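Side-chain contacts in oxygen-independent coproporphyrinogen III oxidase (Escherichia coli, PDB 1OLT), which catalyses the anaerobic, S-adenosylmethionine-dependent oxidative decarboxylation of two propionate groups of coproporphyrinogen III to the vinyl groups of protoporphyrinogen IX in heme biosynthesis: residues Gln91-Arg96 with Glu132-Asn137; Arg125-Leu130 with Arg160-Asn165. One frame throughout, in Å; residues are numbered along the deposited sequence.

Contact 1. Residues Gln91-Arg96 with Glu132-Asn137; sequences QEIVHR and ENFQFN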
loop_
_atom_site.group_PDB
_atom_site.type_symbol
_atom_site.label_atom_id
_atom_site.label_comp_id
_atom_site.label_asym_id
_atom_site.label_seq_id
_atom_site.Cartn_x
_atom_site.Cartn_y
_atom_site.Cartn_z
ATOM N N GLN A 91 -8.865 21.304 -10.797
ATOM C CA GLN A 91 -7.827 22.135 -11.393
ATOM C C GLN A 91 -6.533 21.284 -11.624
ATOM O O GLN A 91 -5.927 21.333 -12.701
ATOM C CB GLN A 91 -7.537 23.349 -10.547
ATOM C CG GLN A 91 -8.668 24.426 -10.492
ATOM C CD GLN A 91 -9.183 24.804 -11.830
ATOM O OE1 GLN A 91 -8.401 24.952 -12.747
ATOM N NE2 GLN A 91 -10.519 24.831 -11.994
ATOM N N GLU A 92 -6.188 20.440 -10.680
ATOM C CA GLU A 92 -5.019 19.570 -10.871
ATOM C C GLU A 92 -5.221 18.645 -12.099
ATOM O O GLU A 92 -4.307 18.516 -12.951
ATOM C CB GLU A 92 -4.661 18.758 -9.592
ATOM C CG GLU A 92 -3.354 18.033 -9.715
ATOM C CD GLU A 92 -2.967 17.147 -8.467
ATOM O OE1 GLU A 92 -3.757 17.053 -7.487
ATOM O OE2 GLU A 92 -1.874 16.533 -8.526
ATOM N N ILE A 93 -6.401 18.062 -12.203
ATOM C CA ILE A 93 -6.722 17.138 -13.238
ATOM C C ILE A 93 -6.700 17.858 -14.585
ATOM O O ILE A 93 -6.090 17.370 -15.598
ATOM C CB ILE A 93 -8.066 16.462 -12.984
ATOM C CG1 ILE A 93 -7.907 15.462 -11.828
ATOM C CG2 ILE A 93 -8.552 15.808 -14.208
ATOM C CD1 ILE A 93 -9.180 15.070 -11.149
ATOM N N VAL A 94 -7.297 19.037 -14.601
ATOM C CA VAL A 94 -7.379 19.832 -15.814
ATOM C C VAL A 94 -5.995 20.227 -16.351
ATOM O O VAL A 94 -5.788 20.274 -17.529
ATOM C CB VAL A 94 -8.326 21.085 -15.505
ATOM C CG1 VAL A 94 -7.943 22.235 -16.200
ATOM C CG2 VAL A 94 -9.810 20.637 -15.755
ATOM N N HIS A 95 -5.048 20.481 -15.453
ATOM C CA HIS A 95 -3.701 20.814 -15.846
ATOM C C HIS A 95 -2.780 19.591 -16.172
ATOM O O HIS A 95 -2.004 19.690 -17.062
ATOM C CB HIS A 95 -3.069 21.713 -14.790
ATOM C CG HIS A 95 -3.732 23.067 -14.706
ATOM N ND1 HIS A 95 -3.139 24.213 -15.201
ATOM C CD2 HIS A 95 -4.943 23.454 -14.214
ATOM C CE1 HIS A 95 -3.949 25.249 -15.004
ATOM N NE2 HIS A 95 -5.052 24.816 -14.425
ATOM N N ARG A 96 -2.907 18.478 -15.455
ATOM C CA ARG A 96 -2.025 17.305 -15.620
ATOM C C ARG A 96 -2.504 16.348 -16.684
ATOM O O ARG A 96 -1.698 15.853 -17.484
ATOM C CB ARG A 96 -1.855 16.526 -14.323
ATOM C CG ARG A 96 -0.952 17.177 -13.330
ATOM C CD ARG A 96 0.439 17.267 -13.874
ATOM N NE ARG A 96 1.492 17.578 -12.926
ATOM C CZ ARG A 96 2.509 18.422 -13.159
ATOM N NH1 ARG A 96 2.566 19.172 -14.246
ATOM N NH2 ARG A 96 3.461 18.574 -12.243
ATOM N N GLU A 132 -13.694 11.764 -17.859
ATOM C CA GLU A 132 -13.717 12.689 -18.969
ATOM C C GLU A 132 -12.358 13.215 -19.303
ATOM O O GLU A 132 -12.210 13.766 -20.360
ATOM C CB GLU A 132 -14.671 13.871 -18.686
ATOM C CG GLU A 132 -16.106 13.361 -18.732
ATOM C CD GLU A 132 -17.141 14.472 -18.567
ATOM O OE1 GLU A 132 -16.773 15.577 -18.081
ATOM O OE2 GLU A 132 -18.312 14.171 -18.887
ATOM N N ASN A 133 -11.372 13.081 -18.422
ATOM C CA ASN A 133 -10.051 13.627 -18.698
ATOM C C ASN A 133 -8.945 12.602 -18.970
ATOM O O ASN A 133 -7.882 12.981 -19.436
ATOM C CB ASN A 133 -9.629 14.564 -17.572
ATOM C CG ASN A 133 -10.350 15.881 -17.679
ATOM O OD1 ASN A 133 -10.018 16.640 -18.528
ATOM N ND2 ASN A 133 -11.405 16.110 -16.843
ATOM N N PHE A 134 -9.221 11.338 -18.672
ATOM C CA PHE A 134 -8.328 10.224 -18.981
ATOM C C PHE A 134 -9.147 9.154 -19.687
ATOM O O PHE A 134 -10.365 9.024 -19.446
ATOM C CB PHE A 134 -7.718 9.605 -17.689
ATOM C CG PHE A 134 -6.881 10.556 -16.867
ATOM C CD1 PHE A 134 -5.552 10.729 -17.131
ATOM C CD2 PHE A 134 -7.438 11.248 -15.784
ATOM C CE1 PHE A 134 -4.778 11.556 -16.353
ATOM C CE2 PHE A 134 -6.685 12.075 -15.011
ATOM C CZ PHE A 134 -5.354 12.232 -15.283
ATOM N N GLN A 135 -8.491 8.385 -20.525
ATOM C CA GLN A 135 -9.096 7.268 -21.215
ATOM C C GLN A 135 -8.967 5.956 -20.409
ATOM O O GLN A 135 -7.892 5.385 -20.306
ATOM C CB GLN A 135 -8.454 7.103 -22.612
ATOM C CG GLN A 135 -9.355 6.272 -23.526
ATOM C CD GLN A 135 -8.938 6.249 -25.001
ATOM O OE1 GLN A 135 -8.270 7.193 -25.513
ATOM N NE2 GLN A 135 -9.350 5.173 -25.710
ATOM N N PHE A 136 -10.087 5.483 -19.873
ATOM C CA PHE A 136 -10.119 4.294 -19.024
ATOM C C PHE A 136 -10.331 3.069 -19.868
ATOM O O PHE A 136 -11.221 3.057 -20.745
ATOM C CB PHE A 136 -11.282 4.365 -18.036
ATOM C CG PHE A 136 -10.988 5.137 -16.825
ATOM C CD1 PHE A 136 -10.689 6.501 -16.905
ATOM C CD2 PHE A 136 -11.000 4.537 -15.605
ATOM C CE1 PHE A 136 -10.428 7.226 -15.787
ATOM C CE2 PHE A 136 -10.710 5.271 -14.452
ATOM C CZ PHE A 136 -10.412 6.615 -14.567
ATOM N N ASN A 137 -9.534 2.029 -19.617
ATOM C CA ASN A 137 -9.822 0.722 -20.216
ATOM C C ASN A 137 -11.176 0.239 -19.624
ATOM O O ASN A 137 -11.502 0.479 -18.455
ATOM C CB ASN A 137 -8.743 -0.340 -19.917
ATOM C CG ASN A 137 -7.402 -0.022 -20.534
ATOM O OD1 ASN A 137 -7.302 0.798 -21.455
ATOM N ND2 ASN A 137 -6.348 -0.689 -20.041
#
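A chi1 of -72° sets CG2 of I93, on helix 80-96, opposite the backbone N and brings this branch methyl round to N133. The asparagine's CB points toward the helix from its own backbone, and its chi1 of -76°, with CG beside the backbone N, carries the amide back toward helix 120-133. The setting is the partial beta/alpha barrel of the radical SAM core, with its parallel strands, where helices pack against one another outside the strands. Here the last turns of helix 80-96 meet the end of helix 120-133 and the residues that lead from it into strand 136-137.

The I93 CG2 methyl lies 3.7 Å from N133 CB, and the two side chains run across each other at about a right angle. The amide nitrogen is also close, with N133 ND2 3.9 Å from I93 CG2, but this is van der Waals contact alone: ND2 is hydrogen-bonded to the carbonyl O of L129, one turn back in its own helix. Turned back on that helix, the polar group lets the asparagine offer mainly carbon to the isoleucine.

F134 completes the contact from the barrel side. Its ring reaches toward helix 80-96 and is buried against L322 of strand 320-324 and V105 of strand 105-112, while I93 in turn rests on M324, L126 and L130. A single isoleucine therefore joins two helices and a strand. No hydrogen bond spans the two segments, and their nearest CA atoms, those of I93 and N133, are 7.3 Å apart. The same methyl that touches the asparagine approaches the aromatic ring obliquely, with I93 CG2 4.3 Å from F134 CE2.

Contact 2. Residues Arg125-Leu130 with Arg160-Asn165; sequences RLMKLL and RAEGFN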
loop_
_atom_site.group_PDB
_atom_site.type_symbol
_atom_site.label_atom_id
_atom_site.label_comp_id
_atom_site.label_asym_id
_atom_site.label_seq_id
_atom_site.Cartn_x
_atom_site.Cartn_y
_atom_site.Cartn_z
ATOM N N ARG A 125 -18.981 13.259 -8.846
ATOM C CA ARG A 125 -18.255 14.387 -9.422
ATOM C C ARG A 125 -16.765 14.023 -9.745
ATOM O O ARG A 125 -16.245 14.362 -10.803
ATOM C CB ARG A 125 -18.294 15.611 -8.508
ATOM C CG ARG A 125 -17.551 16.844 -9.040
ATOM C CD ARG A 125 -17.495 18.029 -8.042
ATOM N NE ARG A 125 -16.590 19.041 -8.554
ATOM C CZ ARG A 125 -16.116 20.033 -7.840
ATOM N NH1 ARG A 125 -16.448 20.167 -6.573
ATOM N NH2 ARG A 125 -15.291 20.927 -8.410
ATOM N N LEU A 126 -16.085 13.410 -8.807
ATOM C CA LEU A 126 -14.724 13.060 -9.017
ATOM C C LEU A 126 -14.544 12.025 -10.083
ATOM O O LEU A 126 -13.625 12.155 -10.905
ATOM C CB LEU A 126 -14.062 12.650 -7.713
ATOM C CG LEU A 126 -12.590 12.278 -7.765
ATOM C CD1 LEU A 126 -11.713 13.342 -8.420
ATOM C CD2 LEU A 126 -12.125 12.002 -6.409
ATOM N N MET A 127 -15.370 10.962 -10.064
ATOM C CA MET A 127 -15.263 9.939 -11.082
ATOM C C MET A 127 -15.459 10.509 -12.487
ATOM O O MET A 127 -14.799 10.139 -13.431
ATOM C CB MET A 127 -16.257 8.822 -10.854
ATOM C CG MET A 127 -15.875 7.888 -9.800
ATOM S SD MET A 127 -14.221 7.133 -10.122
ATOM C CE MET A 127 -14.320 6.785 -11.772
ATOM N N LYS A 128 -16.417 11.422 -12.605
ATOM C CA LYS A 128 -16.743 12.075 -13.866
ATOM C C LYS A 128 -15.561 12.912 -14.356
ATOM O O LYS A 128 -15.219 12.869 -15.546
ATOM C CB LYS A 128 -18.034 12.925 -13.728
ATOM C CG LYS A 128 -18.441 13.729 -14.988
ATOM C CD LYS A 128 -19.687 14.619 -14.736
ATOM C CE LYS A 128 -20.103 15.386 -16.002
ATOM N NZ LYS A 128 -21.601 15.366 -16.166
ATOM N N LEU A 129 -14.911 13.640 -13.458
ATOM C CA LEU A 129 -13.698 14.403 -13.828
ATOM C C LEU A 129 -12.591 13.470 -14.380
ATOM O O LEU A 129 -11.911 13.789 -15.350
ATOM C CB LEU A 129 -13.114 15.116 -12.622
ATOM C CG LEU A 129 -13.848 16.374 -12.196
ATOM C CD1 LEU A 129 -13.333 16.776 -10.842
ATOM C CD2 LEU A 129 -13.640 17.448 -13.236
ATOM N N LEU A 130 -12.441 12.332 -13.744
ATOM C CA LEU A 130 -11.379 11.364 -14.092
ATOM C C LEU A 130 -11.714 10.741 -15.453
ATOM O O LEU A 130 -10.840 10.685 -16.307
ATOM C CB LEU A 130 -11.234 10.298 -12.975
ATOM C CG LEU A 130 -10.597 10.819 -11.716
ATOM C CD1 LEU A 130 -10.769 9.852 -10.550
ATOM C CD2 LEU A 130 -9.109 11.207 -11.932
ATOM N N ARG A 160 -20.451 0.849 -7.021
ATOM C CA ARG A 160 -20.587 -0.091 -8.095
ATOM C C ARG A 160 -21.138 0.542 -9.392
ATOM O O ARG A 160 -20.629 0.283 -10.508
ATOM C CB ARG A 160 -21.508 -1.165 -7.642
ATOM C CG ARG A 160 -21.246 -2.346 -8.297
ATOM C CD ARG A 160 -20.041 -3.192 -7.714
ATOM N NE ARG A 160 -20.080 -4.348 -8.630
ATOM C CZ ARG A 160 -19.468 -4.363 -9.800
ATOM N NH1 ARG A 160 -18.652 -3.359 -10.177
ATOM N NH2 ARG A 160 -19.613 -5.392 -10.576
ATOM N N ALA A 161 -22.155 1.386 -9.271
ATOM C CA ALA A 161 -22.722 2.036 -10.456
ATOM C C ALA A 161 -21.700 2.980 -11.056
ATOM O O ALA A 161 -21.724 3.187 -12.249
ATOM C CB ALA A 161 -24.112 2.827 -10.142
ATOM N N GLU A 162 -20.816 3.529 -10.246
ATOM C CA GLU A 162 -19.722 4.382 -10.743
ATOM C C GLU A 162 -18.536 3.613 -11.282
ATOM O O GLU A 162 -17.641 4.207 -11.822
ATOM C CB GLU A 162 -19.240 5.374 -9.673
ATOM C CG GLU A 162 -20.290 6.382 -9.259
ATOM C CD GLU A 162 -20.571 7.471 -10.331
ATOM O OE1 GLU A 162 -19.752 7.642 -11.256
ATOM O OE2 GLU A 162 -21.616 8.137 -10.229
ATOM N N GLY A 163 -18.551 2.283 -11.181
ATOM C CA GLY A 163 -17.590 1.435 -11.871
ATOM C C GLY A 163 -16.535 0.900 -10.882
ATOM O O GLY A 163 -15.621 0.188 -11.300
ATOM N N PHE A 164 -16.690 1.174 -9.594
ATOM C CA PHE A 164 -15.748 0.548 -8.628
ATOM C C PHE A 164 -15.961 -0.958 -8.589
ATOM O O PHE A 164 -17.093 -1.405 -8.576
ATOM C CB PHE A 164 -15.877 1.141 -7.251
ATOM C CG PHE A 164 -15.292 2.526 -7.136
ATOM C CD1 PHE A 164 -16.054 3.649 -7.436
ATOM C CD2 PHE A 164 -13.979 2.718 -6.759
ATOM C CE1 PHE A 164 -15.511 4.885 -7.308
ATOM C CE2 PHE A 164 -13.433 3.993 -6.692
ATOM C CZ PHE A 164 -14.215 5.062 -6.931
ATOM N N ASN A 165 -14.881 -1.720 -8.628
ATOM C CA ASN A 165 -14.947 -3.204 -8.590
ATOM C C ASN A 165 -14.113 -3.893 -7.493
ATOM O O ASN A 165 -14.145 -5.157 -7.370
ATOM C CB ASN A 165 -14.668 -3.809 -9.974
ATOM C CG ASN A 165 -13.421 -3.234 -10.661
ATOM O OD1 ASN A 165 -12.416 -2.915 -10.036
ATOM N ND2 ASN A 165 -13.491 -3.145 -11.966
#
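Sulfur and aromatic ring supply the first kind of interaction: M127 of helix 120-133 meets F164, just beyond helix 154-161, in a Met-aromatic contact. This holds for the conformer described; a second is modelled, so the sulfur position is less certain. M127 SD lies 4.6 Å from the centroid of the F164 ring, oblique to it at 50° off the normal. Bends at chi2 and chi3 fold the methionine chain, and M127 CG also comes within 3.9 Å of F164 CE1. The ring packs edge-to-face with W110 and touches I142 and I144, so the pair belongs to the layer between helices and strands of the radical SAM barrel.

The second kind is contact between aliphatic carbon and a carboxylate. The E162 and M127 side chains run antiparallel alongside one another, with E162 OE1 3.7 Å from M127 CB. The other oxygen, OE2, is hydrogen-bonded to S124 OG, one turn earlier on the methionine's helix.

Hydrogen bonding within the segment 160-165 shapes the turn. G163, with positive phi, ends helix 154-161 in a Schellman motif, and G163 N bonds to R160 O at 3.0 Å. R160 NH1 then donates to F164 O over 3.0 Å at an N-H...O angle of 146°, the donor tilted out of the carbonyl plane.

Chemically, the interface divides its work: dispersion and a polarisable sulfur serve the buried ring, while one carboxylate oxygen is held by S124, which ties the turn to helix 120-133 and probably helps accommodate the charge beside the apolar contact.

Helix 120-133 is common to both contacts, whose centres are 13 Å apart: its end meets helix 80-96 in contact 1, and its preceding turns meet the turn after helix 154-161 in contact 2. The two are joined directly by packing: I93 CD1 and L130 CD2 form an apolar pair at 3.9 Å, and F136 CE1 sets a ring carbon 3.5 Å from the carbonyl oxygen L130 O. Both lie outside the S-adenosylmethionine site. The F134 side chain is about 13 Å from a bound S-adenosylmethionine and that of F164 about 12 Å, while F164 is about 9 Å from E145, which binds S-adenosylmethionine, measured between side chains. Together they pack three consecutive helices around the barrel.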